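Local coordinates for putative ABC-transporter ATP-binding protein (Alicyclobacillus acidocaldarius, PDB 1Z47) that probably binds and hydrolyses ATP as the nucleotide-binding subunit of an ABC-type importer thought to carry sulfate, at residues V20-P25 with R66-D71; N223-G228 with T239-S244; V233-G238 with V347-I352. One frame throughout, in Å; residues are numbered along the deposited sequence.

Contact 1: residues V20-P25 with R66-D71; sequences VEKIYP and RPTKGD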
ATOM      1  N   VAL B  20     -16.086  20.723  17.884  1.00 50.38           N
ATOM      2  CA  VAL B  20     -16.828  20.526  16.653  1.00 49.92           C
ATOM      3  C   VAL B  20     -17.572  19.205  16.682  1.00 52.17           C
ATOM      4  O   VAL B  20     -17.011  18.154  17.010  1.00 53.13           O
ATOM      5  CB  VAL B  20     -15.892  20.570  15.436  1.00 51.26           C
ATOM      6  CG1 VAL B  20     -16.682  20.299  14.171  1.00 50.18           C
ATOM      7  CG2 VAL B  20     -15.193  21.938  15.370  1.00 50.08           C
ATOM      8  N   GLU B  21     -18.843  19.277  16.324  1.00 51.90           N
ATOM      9  CA  GLU B  21     -19.711  18.123  16.319  1.00 55.49           C
ATOM     10  C   GLU B  21     -20.577  18.142  15.069  1.00 54.39           C
ATOM     11  O   GLU B  21     -21.157  19.167  14.725  1.00 54.43           O
ATOM     12  CB  GLU B  21     -20.580  18.161  17.576  1.00 58.72           C
ATOM     13  CG  GLU B  21     -21.615  17.077  17.682  1.00 66.52           C
ATOM     14  CD  GLU B  21     -22.502  17.268  18.906  1.00 71.05           C
ATOM     15  OE1 GLU B  21     -21.962  17.253  20.042  1.00 67.46           O
ATOM     16  OE2 GLU B  21     -23.730  17.445  18.721  1.00 72.64           O
ATOM     17  N   LYS B  22     -20.650  16.994  14.400  1.00 53.98           N
ATOM     18  CA  LYS B  22     -21.433  16.811  13.182  1.00 53.13           C
ATOM     19  C   LYS B  22     -21.725  15.318  13.185  1.00 52.97           C
ATOM     20  O   LYS B  22     -20.881  14.512  12.814  1.00 48.70           O
ATOM     21  CB  LYS B  22     -20.592  17.177  11.967  1.00 56.66           C
ATOM     22  CG  LYS B  22     -21.294  18.027  10.939  1.00 60.66           C
ATOM     23  CD  LYS B  22     -22.326  17.259  10.145  1.00 60.60           C
ATOM     24  CE  LYS B  22     -22.697  18.070   8.913  1.00 63.45           C
ATOM     25  NZ  LYS B  22     -23.743  17.440   8.079  1.00 64.48           N
ATOM     26  N   ILE B  23     -22.926  14.964  13.608  1.00 52.77           N
ATOM     27  CA  ILE B  23     -23.328  13.568  13.737  1.00 53.57           C
ATOM     28  C   ILE B  23     -24.258  13.082  12.634  1.00 50.20           C
ATOM     29  O   ILE B  23     -25.205  13.771  12.255  1.00 51.23           O
ATOM     30  CB  ILE B  23     -24.008  13.377  15.115  1.00 52.22           C
ATOM     31  CG1 ILE B  23     -23.016  13.772  16.208  1.00 54.21           C
ATOM     32  CG2 ILE B  23     -24.486  11.942  15.300  1.00 55.17           C
ATOM     33  CD1 ILE B  23     -23.656  14.076  17.533  1.00 58.11           C
ATOM     34  N   TYR B  24     -23.978  11.896  12.111  1.00 48.32           N
ATOM     35  CA  TYR B  24     -24.817  11.314  11.069  1.00 49.05           C
ATOM     36  C   TYR B  24     -25.556  10.145  11.707  1.00 50.02           C
ATOM     37  O   TYR B  24     -24.935   9.238  12.263  1.00 54.16           O
ATOM     38  CB  TYR B  24     -23.971  10.835   9.882  1.00 49.23           C
ATOM     39  CG  TYR B  24     -23.336  11.959   9.084  1.00 46.94           C
ATOM     40  CD1 TYR B  24     -22.177  12.593   9.526  1.00 48.56           C
ATOM     41  CD2 TYR B  24     -23.920  12.404   7.899  1.00 50.00           C
ATOM     42  CE1 TYR B  24     -21.602  13.657   8.802  1.00 48.12           C
ATOM     43  CE2 TYR B  24     -23.366  13.461   7.172  1.00 53.19           C
ATOM     44  CZ  TYR B  24     -22.210  14.082   7.630  1.00 51.87           C
ATOM     45  OH  TYR B  24     -21.694  15.144   6.922  1.00 54.01           O
ATOM     46  N   PRO B  25     -26.893  10.147  11.626  1.00 51.14           N
ATOM     47  CA  PRO B  25     -27.702   9.077  12.218  1.00 51.83           C
ATOM     48  C   PRO B  25     -27.284   7.668  11.830  1.00 49.92           C
ATOM     49  O   PRO B  25     -27.649   6.704  12.497  1.00 49.84           O
ATOM     50  CB  PRO B  25     -29.107   9.412  11.732  1.00 51.73           C
ATOM     51  CG  PRO B  25     -28.830   9.984  10.356  1.00 53.67           C
ATOM     52  CD  PRO B  25     -27.704  10.936  10.679  1.00 50.58           C
ATOM     53  N   ARG B  66     -20.890  21.950   7.546  1.00 58.53           N
ATOM     54  CA  ARG B  66     -20.930  22.890   8.656  1.00 59.52           C
ATOM     55  C   ARG B  66     -21.211  22.142   9.957  1.00 58.05           C
ATOM     56  O   ARG B  66     -22.073  21.262  10.003  1.00 55.78           O
ATOM     57  CB  ARG B  66     -22.015  23.933   8.417  1.00 63.88           C
ATOM     58  CG  ARG B  66     -21.667  25.298   8.964  1.00 71.94           C
ATOM     59  CD  ARG B  66     -21.221  26.240   7.844  1.00 74.61           C
ATOM     60  NE  ARG B  66     -22.327  26.606   6.955  1.00 74.87           N
ATOM     61  CZ  ARG B  66     -22.217  27.464   5.943  1.00 75.69           C
ATOM     62  NH1 ARG B  66     -21.051  28.044   5.693  1.00 75.97           N
ATOM     63  NH2 ARG B  66     -23.268  27.742   5.182  1.00 72.55           N
ATOM     64  N   PRO B  67     -20.496  22.497  11.039  1.00 56.78           N
ATOM     65  CA  PRO B  67     -20.677  21.845  12.344  1.00 59.95           C
ATOM     66  C   PRO B  67     -22.026  22.108  13.015  1.00 60.71           C
ATOM     67  O   PRO B  67     -22.565  23.210  12.933  1.00 61.29           O
ATOM     68  CB  PRO B  67     -19.504  22.383  13.165  1.00 60.67           C
ATOM     69  CG  PRO B  67     -19.297  23.762  12.598  1.00 59.11           C
ATOM     70  CD  PRO B  67     -19.456  23.541  11.104  1.00 57.58           C
ATOM     71  N   THR B  68     -22.569  21.078  13.660  1.00 61.01           N
ATOM     72  CA  THR B  68     -23.849  21.178  14.362  1.00 63.07           C
ATOM     73  C   THR B  68     -23.612  21.902  15.687  1.00 64.08           C
ATOM     74  O   THR B  68     -24.542  22.445  16.289  1.00 66.77           O
ATOM     75  CB  THR B  68     -24.447  19.778  14.678  1.00 63.58           C
ATOM     76  OG1 THR B  68     -24.574  19.016  13.474  1.00 57.64           O
ATOM     77  CG2 THR B  68     -25.824  19.921  15.312  1.00 63.88           C
ATOM     78  N   LYS B  69     -22.360  21.882  16.134  1.00 64.20           N
ATOM     79  CA  LYS B  69     -21.919  22.529  17.371  1.00 63.02           C
ATOM     80  C   LYS B  69     -20.409  22.692  17.263  1.00 61.27           C
ATOM     81  O   LYS B  69     -19.747  21.950  16.533  1.00 61.70           O
ATOM     82  CB  LYS B  69     -22.245  21.664  18.597  1.00 65.07           C
ATOM     83  CG  LYS B  69     -23.727  21.515  18.887  1.00 72.31           C
ATOM     84  CD  LYS B  69     -23.994  20.417  19.908  1.00 73.88           C
ATOM     85  CE  LYS B  69     -25.476  20.058  19.946  1.00 75.01           C
ATOM     86  NZ  LYS B  69     -25.756  18.853  20.785  1.00 73.38           N
ATOM     87  N   GLY B  70     -19.860  23.654  17.989  1.00 58.37           N
ATOM     88  CA  GLY B  70     -18.429  23.878  17.932  1.00 55.91           C
ATOM     89  C   GLY B  70     -18.082  24.805  16.791  1.00 53.07           C
ATOM     90  O   GLY B  70     -18.936  25.140  15.975  1.00 52.42           O
ATOM     91  N   ASP B  71     -16.830  25.232  16.722  1.00 54.58           N
ATOM     92  CA  ASP B  71     -16.428  26.140  15.660  1.00 54.80           C
ATOM     93  C   ASP B  71     -15.090  25.774  15.031  1.00 52.76           C
ATOM     94  O   ASP B  71     -14.282  25.065  15.629  1.00 49.83           O
ATOM     95  CB  ASP B  71     -16.360  27.583  16.184  1.00 57.35           C
ATOM     96  CG  ASP B  71     -17.725  28.133  16.588  1.00 60.10           C
ATOM     97  OD1 ASP B  71     -18.094  28.017  17.777  1.00 56.43           O
ATOM     98  OD2 ASP B  71     -18.435  28.672  15.705  1.00 63.67           O
TER

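Contact 2: residues N223-G228 with T239-S244; sequences NVEQFG and TLFVAS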
ATOM      1  N   ASN B 223     -13.900  10.093  17.069  1.00 40.75           N
ATOM      2  CA  ASN B 223     -13.138  10.722  18.142  1.00 40.61           C
ATOM      3  C   ASN B 223     -11.647  10.679  17.815  1.00 42.48           C
ATOM      4  O   ASN B 223     -11.169   9.780  17.105  1.00 39.80           O
ATOM      5  CB  ASN B 223     -13.333   9.985  19.482  1.00 40.27           C
ATOM      6  CG  ASN B 223     -14.755   9.553  19.723  1.00 44.88           C
ATOM      7  OD1 ASN B 223     -15.032   8.356  19.861  1.00 52.85           O
ATOM      8  ND2 ASN B 223     -15.677  10.515  19.778  1.00 42.43           N
ATOM      9  N   VAL B 224     -10.912  11.640  18.361  1.00 37.34           N
ATOM     10  CA  VAL B 224      -9.482  11.693  18.180  1.00 39.14           C
ATOM     11  C   VAL B 224      -8.840  10.753  19.205  1.00 43.30           C
ATOM     12  O   VAL B 224      -8.936  10.976  20.411  1.00 44.43           O
ATOM     13  CB  VAL B 224      -8.956  13.116  18.411  1.00 36.57           C
ATOM     14  CG1 VAL B 224      -7.456  13.141  18.338  1.00 36.20           C
ATOM     15  CG2 VAL B 224      -9.566  14.048  17.398  1.00 38.60           C
ATOM     16  N   GLU B 225      -8.179   9.706  18.727  1.00 38.46           N
ATOM     17  CA  GLU B 225      -7.524   8.750  19.601  1.00 42.92           C
ATOM     18  C   GLU B 225      -6.184   9.303  20.051  1.00 43.68           C
ATOM     19  O   GLU B 225      -5.784   9.133  21.200  1.00 46.37           O
ATOM     20  CB  GLU B 225      -7.314   7.425  18.865  1.00 40.96           C
ATOM     21  CG  GLU B 225      -8.610   6.725  18.474  1.00 45.20           C
ATOM     22  CD  GLU B 225      -9.222   5.962  19.635  1.00 41.01           C
ATOM     23  OE1 GLU B 225      -8.451   5.318  20.354  1.00 43.02           O
ATOM     24  OE2 GLU B 225     -10.459   5.994  19.814  1.00 48.81           O
ATOM     25  N   GLN B 226      -5.476   9.952  19.134  1.00 42.32           N
ATOM     26  CA  GLN B 226      -4.174  10.535  19.450  1.00 39.70           C
ATOM     27  C   GLN B 226      -3.772  11.501  18.338  1.00 39.23           C
ATOM     28  O   GLN B 226      -4.244  11.402  17.207  1.00 39.48           O
ATOM     29  CB  GLN B 226      -3.114   9.434  19.638  1.00 38.20           C
ATOM     30  CG  GLN B 226      -1.682   9.940  19.838  1.00 38.60           C
ATOM     31  CD  GLN B 226      -0.734   8.892  20.389  1.00 42.81           C
ATOM     32  OE1 GLN B 226      -0.929   7.682  20.209  1.00 43.00           O
ATOM     33  NE2 GLN B 226       0.317   9.350  21.051  1.00 43.73           N
ATOM     34  N   PHE B 227      -2.924  12.451  18.683  1.00 38.01           N
ATOM     35  CA  PHE B 227      -2.453  13.446  17.732  1.00 41.98           C
ATOM     36  C   PHE B 227      -0.985  13.635  18.070  1.00 43.24           C
ATOM     37  O   PHE B 227      -0.647  14.270  19.065  1.00 45.95           O
ATOM     38  CB  PHE B 227      -3.265  14.735  17.918  1.00 44.25           C
ATOM     39  CG  PHE B 227      -2.950  15.818  16.917  1.00 45.81           C
ATOM     40  CD1 PHE B 227      -2.632  15.502  15.590  1.00 46.33           C
ATOM     41  CD2 PHE B 227      -2.996  17.158  17.297  1.00 47.20           C
ATOM     42  CE1 PHE B 227      -2.363  16.513  14.657  1.00 47.40           C
ATOM     43  CE2 PHE B 227      -2.727  18.175  16.372  1.00 50.62           C
ATOM     44  CZ  PHE B 227      -2.411  17.846  15.050  1.00 49.80           C
ATOM     45  N   GLY B 228      -0.112  13.029  17.273  1.00 41.39           N
ATOM     46  CA  GLY B 228       1.308  13.121  17.531  1.00 41.51           C
ATOM     47  C   GLY B 228       2.174  12.848  16.314  1.00 44.27           C
ATOM     48  O   GLY B 228       1.664  12.595  15.219  1.00 41.44           O
ATOM     49  N   THR B 239      -3.573   4.433  22.792  1.00 44.39           N
ATOM     50  CA  THR B 239      -4.624   3.464  23.041  1.00 40.48           C
ATOM     51  C   THR B 239      -4.360   2.189  22.275  1.00 38.77           C
ATOM     52  O   THR B 239      -3.492   2.139  21.394  1.00 31.96           O
ATOM     53  CB  THR B 239      -5.984   4.014  22.613  1.00 44.07           C
ATOM     54  OG1 THR B 239      -6.004   4.154  21.188  1.00 44.97           O
ATOM     55  CG2 THR B 239      -6.239   5.377  23.251  1.00 42.77           C
ATOM     56  N   LEU B 240      -5.113   1.148  22.602  1.00 33.09           N
ATOM     57  CA  LEU B 240      -4.937  -0.105  21.910  1.00 34.92           C
ATOM     58  C   LEU B 240      -5.235   0.125  20.427  1.00 33.78           C
ATOM     59  O   LEU B 240      -4.586  -0.472  19.558  1.00 34.83           O
ATOM     60  CB  LEU B 240      -5.884  -1.162  22.486  1.00 33.21           C
ATOM     61  CG  LEU B 240      -5.989  -2.481  21.722  1.00 33.36           C
ATOM     62  CD1 LEU B 240      -4.636  -3.206  21.677  1.00 32.98           C
ATOM     63  CD2 LEU B 240      -7.024  -3.361  22.443  1.00 36.90           C
ATOM     64  N   PHE B 241      -6.210   0.987  20.137  1.00 34.92           N
ATOM     65  CA  PHE B 241      -6.544   1.247  18.734  1.00 37.95           C
ATOM     66  C   PHE B 241      -5.344   1.818  17.979  1.00 35.83           C
ATOM     67  O   PHE B 241      -5.044   1.363  16.871  1.00 34.65           O
ATOM     68  CB  PHE B 241      -7.726   2.224  18.556  1.00 35.06           C
ATOM     69  CG  PHE B 241      -8.095   2.430  17.115  1.00 35.37           C
ATOM     70  CD1 PHE B 241      -8.782   1.437  16.418  1.00 36.82           C
ATOM     71  CD2 PHE B 241      -7.656   3.554  16.417  1.00 34.40           C
ATOM     72  CE1 PHE B 241      -9.025   1.549  15.051  1.00 38.81           C
ATOM     73  CE2 PHE B 241      -7.896   3.683  15.026  1.00 35.51           C
ATOM     74  CZ  PHE B 241      -8.575   2.683  14.351  1.00 38.85           C
ATOM     75  N   VAL B 242      -4.672   2.816  18.562  1.00 31.46           N
ATOM     76  CA  VAL B 242      -3.499   3.409  17.908  1.00 34.69           C
ATOM     77  C   VAL B 242      -2.426   2.337  17.761  1.00 32.84           C
ATOM     78  O   VAL B 242      -1.804   2.192  16.708  1.00 35.97           O
ATOM     79  CB  VAL B 242      -2.892   4.619  18.710  1.00 36.43           C
ATOM     80  CG1 VAL B 242      -1.658   5.168  17.974  1.00 34.88           C
ATOM     81  CG2 VAL B 242      -3.931   5.729  18.866  1.00 30.08           C
ATOM     82  N   ALA B 243      -2.247   1.542  18.809  1.00 34.30           N
ATOM     83  CA  ALA B 243      -1.251   0.489  18.782  1.00 29.26           C
ATOM     84  C   ALA B 243      -1.507  -0.551  17.694  1.00 30.09           C
ATOM     85  O   ALA B 243      -0.576  -1.075  17.085  1.00 34.15           O
ATOM     86  CB  ALA B 243      -1.173  -0.185  20.170  1.00 36.06           C
ATOM     87  N   SER B 244      -2.777  -0.844  17.450  1.00 30.89           N
ATOM     88  CA  SER B 244      -3.155  -1.834  16.458  1.00 32.32           C
ATOM     89  C   SER B 244      -3.373  -1.250  15.064  1.00 30.20           C
ATOM     90  O   SER B 244      -3.434  -1.987  14.096  1.00 35.03           O
ATOM     91  CB  SER B 244      -4.446  -2.523  16.907  1.00 34.91           C
ATOM     92  OG  SER B 244      -4.361  -2.835  18.273  1.00 41.77           O
TER

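Contact 3: residues V233-G238 with V347-I352; sequences VYEKPG and VTRWFI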
ATOM      1  N   VAL B 233       3.148   8.282  17.660  1.00 38.63           N
ATOM      2  CA  VAL B 233       2.066   7.313  17.487  1.00 40.39           C
ATOM      3  C   VAL B 233       2.528   5.869  17.320  1.00 38.41           C
ATOM      4  O   VAL B 233       1.785   4.952  17.659  1.00 40.04           O
ATOM      5  CB  VAL B 233       1.131   7.696  16.316  1.00 39.22           C
ATOM      6  CG1 VAL B 233       0.445   9.004  16.634  1.00 38.50           C
ATOM      7  CG2 VAL B 233       1.920   7.784  15.009  1.00 35.84           C
ATOM      8  N   TYR B 234       3.753   5.662  16.835  1.00 36.76           N
ATOM      9  CA  TYR B 234       4.286   4.316  16.638  1.00 38.54           C
ATOM     10  C   TYR B 234       4.928   3.720  17.893  1.00 41.15           C
ATOM     11  O   TYR B 234       4.697   2.551  18.227  1.00 35.88           O
ATOM     12  CB  TYR B 234       5.338   4.309  15.515  1.00 31.40           C
ATOM     13  CG  TYR B 234       5.860   2.927  15.128  1.00 36.70           C
ATOM     14  CD1 TYR B 234       5.319   2.218  14.047  1.00 35.71           C
ATOM     15  CD2 TYR B 234       6.915   2.342  15.824  1.00 39.26           C
ATOM     16  CE1 TYR B 234       5.827   0.962  13.676  1.00 41.04           C
ATOM     17  CE2 TYR B 234       7.424   1.100  15.458  1.00 41.63           C
ATOM     18  CZ  TYR B 234       6.882   0.415  14.388  1.00 34.60           C
ATOM     19  OH  TYR B 234       7.425  -0.797  14.032  1.00 39.23           O
ATOM     20  N   GLU B 235       5.753   4.515  18.572  1.00 40.10           N
ATOM     21  CA  GLU B 235       6.443   4.028  19.758  1.00 43.90           C
ATOM     22  C   GLU B 235       5.690   4.237  21.069  1.00 42.82           C
ATOM     23  O   GLU B 235       5.873   3.461  22.005  1.00 45.03           O
ATOM     24  CB  GLU B 235       7.838   4.660  19.838  1.00 44.57           C
ATOM     25  CG  GLU B 235       8.728   4.315  18.636  1.00 49.12           C
ATOM     26  CD  GLU B 235       9.188   2.860  18.603  1.00 54.28           C
ATOM     27  OE1 GLU B 235       8.466   1.971  19.113  1.00 58.93           O
ATOM     28  OE2 GLU B 235      10.277   2.596  18.047  1.00 57.62           O
ATOM     29  N   LYS B 236       4.841   5.263  21.126  1.00 38.50           N
ATOM     30  CA  LYS B 236       4.058   5.572  22.315  1.00 39.03           C
ATOM     31  C   LYS B 236       2.553   5.673  22.017  1.00 35.93           C
ATOM     32  O   LYS B 236       1.920   6.706  22.242  1.00 32.73           O
ATOM     33  CB  LYS B 236       4.574   6.870  22.952  1.00 42.72           C
ATOM     34  CG  LYS B 236       6.061   6.779  23.324  1.00 47.38           C
ATOM     35  CD  LYS B 236       6.558   8.004  24.101  1.00 55.06           C
ATOM     36  CE  LYS B 236       6.823   9.198  23.191  1.00 61.24           C
ATOM     37  NZ  LYS B 236       7.246  10.422  23.941  1.00 58.25           N
ATOM     38  N   PRO B 237       1.964   4.590  21.471  1.00 36.87           N
ATOM     39  CA  PRO B 237       0.528   4.602  21.164  1.00 38.46           C
ATOM     40  C   PRO B 237      -0.298   4.893  22.419  1.00 41.05           C
ATOM     41  O   PRO B 237      -0.083   4.284  23.471  1.00 45.43           O
ATOM     42  CB  PRO B 237       0.277   3.203  20.588  1.00 34.05           C
ATOM     43  CG  PRO B 237       1.418   2.352  21.159  1.00 39.22           C
ATOM     44  CD  PRO B 237       2.587   3.307  21.099  1.00 38.14           C
ATOM     45  N   GLY B 238      -1.224   5.831  22.310  1.00 39.44           N
ATOM     46  CA  GLY B 238      -2.038   6.198  23.454  1.00 44.62           C
ATOM     47  C   GLY B 238      -3.131   5.199  23.783  1.00 44.86           C
ATOM     48  O   GLY B 238      -3.577   5.114  24.921  1.00 48.21           O
ATOM     49  N   VAL B 347       9.945 -12.869  22.411  1.00 54.66           N
ATOM     50  CA  VAL B 347       9.356 -11.546  22.311  1.00 51.94           C
ATOM     51  C   VAL B 347      10.333 -10.593  22.969  1.00 50.56           C
ATOM     52  O   VAL B 347      10.704 -10.816  24.105  1.00 47.36           O
ATOM     53  CB  VAL B 347       7.984 -11.520  23.019  1.00 52.34           C
ATOM     54  CG1 VAL B 347       7.404 -10.116  23.033  1.00 53.27           C
ATOM     55  CG2 VAL B 347       7.054 -12.477  22.307  1.00 51.33           C
ATOM     56  N   THR B 348      10.761  -9.550  22.248  1.00 48.06           N
ATOM     57  CA  THR B 348      11.722  -8.581  22.785  1.00 43.89           C
ATOM     58  C   THR B 348      11.148  -7.230  23.221  1.00 42.78           C
ATOM     59  O   THR B 348      11.719  -6.579  24.085  1.00 41.01           O
ATOM     60  CB  THR B 348      12.893  -8.314  21.780  1.00 44.15           C
ATOM     61  OG1 THR B 348      12.394  -7.654  20.607  1.00 45.07           O
ATOM     62  CG2 THR B 348      13.564  -9.626  21.387  1.00 40.88           C
ATOM     63  N   ARG B 349      10.054  -6.783  22.599  1.00 37.85           N
ATOM     64  CA  ARG B 349       9.408  -5.513  22.969  1.00 37.12           C
ATOM     65  C   ARG B 349       7.910  -5.764  22.816  1.00 36.94           C
ATOM     66  O   ARG B 349       7.508  -6.617  22.002  1.00 32.76           O
ATOM     67  CB  ARG B 349       9.839  -4.369  22.048  1.00 35.31           C
ATOM     68  CG  ARG B 349      11.334  -4.055  22.135  1.00 46.83           C
ATOM     69  CD  ARG B 349      11.823  -3.153  20.999  1.00 50.55           C
ATOM     70  NE  ARG B 349      11.092  -1.890  20.944  1.00 57.00           N
ATOM     71  CZ  ARG B 349      11.348  -0.911  20.081  1.00 65.43           C
ATOM     72  NH1 ARG B 349      12.331  -1.041  19.190  1.00 69.75           N
ATOM     73  NH2 ARG B 349      10.617   0.198  20.102  1.00 67.25           N
ATOM     74  N   TRP B 350       7.108  -5.020  23.571  1.00 35.93           N
ATOM     75  CA  TRP B 350       5.654  -5.198  23.550  1.00 39.04           C
ATOM     76  C   TRP B 350       4.926  -4.052  24.219  1.00 41.09           C
ATOM     77  O   TRP B 350       5.529  -3.189  24.880  1.00 36.94           O
ATOM     78  CB  TRP B 350       5.283  -6.506  24.278  1.00 42.48           C
ATOM     79  CG  TRP B 350       5.713  -6.532  25.743  1.00 46.07           C
ATOM     80  CD1 TRP B 350       5.021  -6.040  26.816  1.00 46.62           C
ATOM     81  CD2 TRP B 350       6.981  -6.979  26.260  1.00 47.15           C
ATOM     82  NE1 TRP B 350       5.781  -6.150  27.966  1.00 43.43           N
ATOM     83  CE2 TRP B 350       6.985  -6.719  27.650  1.00 48.56           C
ATOM     84  CE3 TRP B 350       8.114  -7.566  25.681  1.00 51.24           C
ATOM     85  CZ2 TRP B 350       8.084  -7.024  28.470  1.00 49.71           C
ATOM     86  CZ3 TRP B 350       9.207  -7.867  26.499  1.00 51.55           C
ATOM     87  CH2 TRP B 350       9.178  -7.592  27.876  1.00 46.95           C
ATOM     88  N   PHE B 351       3.606  -4.055  24.036  1.00 38.22           N
ATOM     89  CA  PHE B 351       2.720  -3.082  24.648  1.00 35.56           C
ATOM     90  C   PHE B 351       1.675  -3.969  25.338  1.00 36.15           C
ATOM     91  O   PHE B 351       1.449  -5.116  24.931  1.00 37.71           O
ATOM     92  CB  PHE B 351       1.975  -2.234  23.602  1.00 39.98           C
ATOM     93  CG  PHE B 351       2.871  -1.373  22.744  1.00 40.90           C
ATOM     94  CD1 PHE B 351       2.755  -1.410  21.354  1.00 39.48           C
ATOM     95  CD2 PHE B 351       3.791  -0.496  23.325  1.00 41.66           C
ATOM     96  CE1 PHE B 351       3.553  -0.571  20.539  1.00 43.39           C
ATOM     97  CE2 PHE B 351       4.590   0.341  22.531  1.00 43.71           C
ATOM     98  CZ  PHE B 351       4.466   0.302  21.130  1.00 43.05           C
ATOM     99  N   ILE B 352       1.045  -3.431  26.365  1.00 36.56           N
ATOM    100  CA  ILE B 352      -0.012  -4.153  27.079  1.00 38.84           C
ATOM    101  C   ILE B 352      -1.100  -3.136  27.396  1.00 37.30           C
ATOM    102  O   ILE B 352      -0.848  -2.102  28.018  1.00 40.82           O
ATOM    103  CB  ILE B 352       0.502  -4.805  28.392  1.00 34.33           C
ATOM    104  CG1 ILE B 352       1.556  -5.854  28.054  1.00 35.99           C
ATOM    105  CG2 ILE B 352      -0.674  -5.505  29.143  1.00 34.54           C
ATOM    106  CD1 ILE B 352       2.114  -6.602  29.247  1.00 37.33           C
TER

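Contact 1: residues V20-P25 with R66-D71
Strand 15-22 and the start of strand 69-74 run antiparallel, with Glu21 and Lys69 a hydrogen-bonded pair whose CA atoms lie 5.0 Å apart. Glu21 N donates to Lys69 O from above the carbonyl plane. Glu21 O is gripped twice: Thr68 N comes nearly along the C=O axis at 2.6 Å, and Lys69 N meets a lone pair at 3.3 Å. Two residues facing one make a classic beta bulge. Gly70 passes so close to Val20 that a CB would clash with Val20 N; at phi 87° and psi 172° it would also jam against Lys69 O, which alone calls for glycine. On one sheet face the Glu21 and Lys69 chains extend beyond CG side by side, ending in a salt bridge of 3.2 Å between Glu21 OE2 and Lys69 NZ. An alanine here in place of the glutamate would remove the carboxylate and probably leave the Lys69 ammonium without this partner. The side chains of Val20 and Pro67 cross obliquely, CG1 to CB 3.6 Å, the apolar proline ring packing on the buried valine methyl. Three backbone bonds thus hold these two strands of the ABC ATPase domain together, while the salt bridge, whose hydrogen bond is weak, adds a surface link.

Contact 2: residues N223-G228 with T239-S244
The Phe241 ring meets strand 223-228 obliquely, its CD2 lying 3.9 Å from Glu225 CG, and it also stacks with the rings of His220 and Phe245. The Glu225 carboxylate is turned 67° from the plane of this ring, and the two side chains cross at about a right angle. Glu225 points toward the helix, and the bend at chi2 brings OE1 to Thr239, whose OG1 donates to it at 2.8 Å, nearly along the C-O axis; OE1 also touches Phe241 CB. Thr239 is the N-cap of the helix: OG1, placed between the backbone N and the carbonyl carbon (chi1 67°), accepts from Val242 N at 3.2 Å, in a nearly straight bond of 167°. A hydroxyl suits this place since it can donate to the carboxylate and accept from the amide at once. Val242 turns its two methyls from the helix onto the strand, CG2 against Glu225 CB (3.8 Å) and CG1 against Gln226 OE1 (3.4 Å). That oxygen takes its hydrogen bond from Gly238 N, so the extended Gln226 also ties the strand to the loop before the helix. Strand and helix axes approach to 8.4 Å. The carboxylate at the helix N-terminus would probably interact favourably with the helix dipole, and the chain of hydrogen bonds linking Val242 N, Thr239 OG1 and Glu225 OE1 joins the edge strand of the ATPase core to the helix start.

Contact 3: residues V233-G238 with V347-I352
Charge pairing comes first. Glu235, near the end of helix 230-235, bends at chi2 so that its carboxylate meets Arg349, whose own chain bends at chi3. Both carboxylate oxygens address a single nitrogen: Arg349 NH2 lies 3.0 Å from Glu235 OE1 in a salt bridge and donates to Glu235 OE2 at 3.2 Å. The second bond is fairly straight (155°), with OE2 close to the guanidinium plane, while NH2 stands above the carboxylate plane. The flat groups are only 23° apart, although the two side chains cross at about a right angle. A long, flexible arginine suits the span between loop and helix. Glu235 OE2 has another cationic partner, Arg334 of the second subunit, so two positive groups would probably help keep this acid ionised.

Apolar and CH-pi contacts make up the second group. Phe351 projects from its strand toward Pro237, tip to tip, and Pro237 CG sits over one face of the ring, 3.7 Å from the centroid and 16° off the normal. The neighbouring Pro237 CD touches the rim at Phe351 CZ (3.5 Å). A rigid proline ring suits this place, offering C-H groups to the aromatic face. At the edge, backbone oxygens approach near the ring plane: Glu235 O lies 3.4 Å from Phe351 CE2, and Tyr234 O, hydrogen-bonded to Arg285 NH2, is near CZ. Such an edge, carrying partly positive hydrogens, is a reasonable neighbour for them.

Around this pair, Pro237 also packs on Val242 and Ala243 of helix 240-245, while Phe351 leans on Val283 of strand 279-284. The contact thus joins helix 230-235 and the loop after it to the C-terminal beta domain, at the subunit interface where Tyr234 meets Phe308 of the second subunit edge-to-face.

In the fold
Contacts 2 and 3 adjoin, their centres about 12 Å apart and their segments alternating along the chain: strand 223-228 leads into helix 230-235, and the loop 236-239 leads on to helix 240-245. Val242 CG1 against Val233 O, at 3.5 Å, and Ala243 N against Pro237 CB, also at 3.5 Å, join them directly. Together they carry the edge of the ATPase core across to the C-terminal beta domain. Contact 1 stands apart in the antiparallel sheet of the same ATPase domain, its centre about 21 Å from that of contact 2 and 33 Å from that of contact 3. Phe241 of contact 2 lies near, without touching, residues of a probable P-loop.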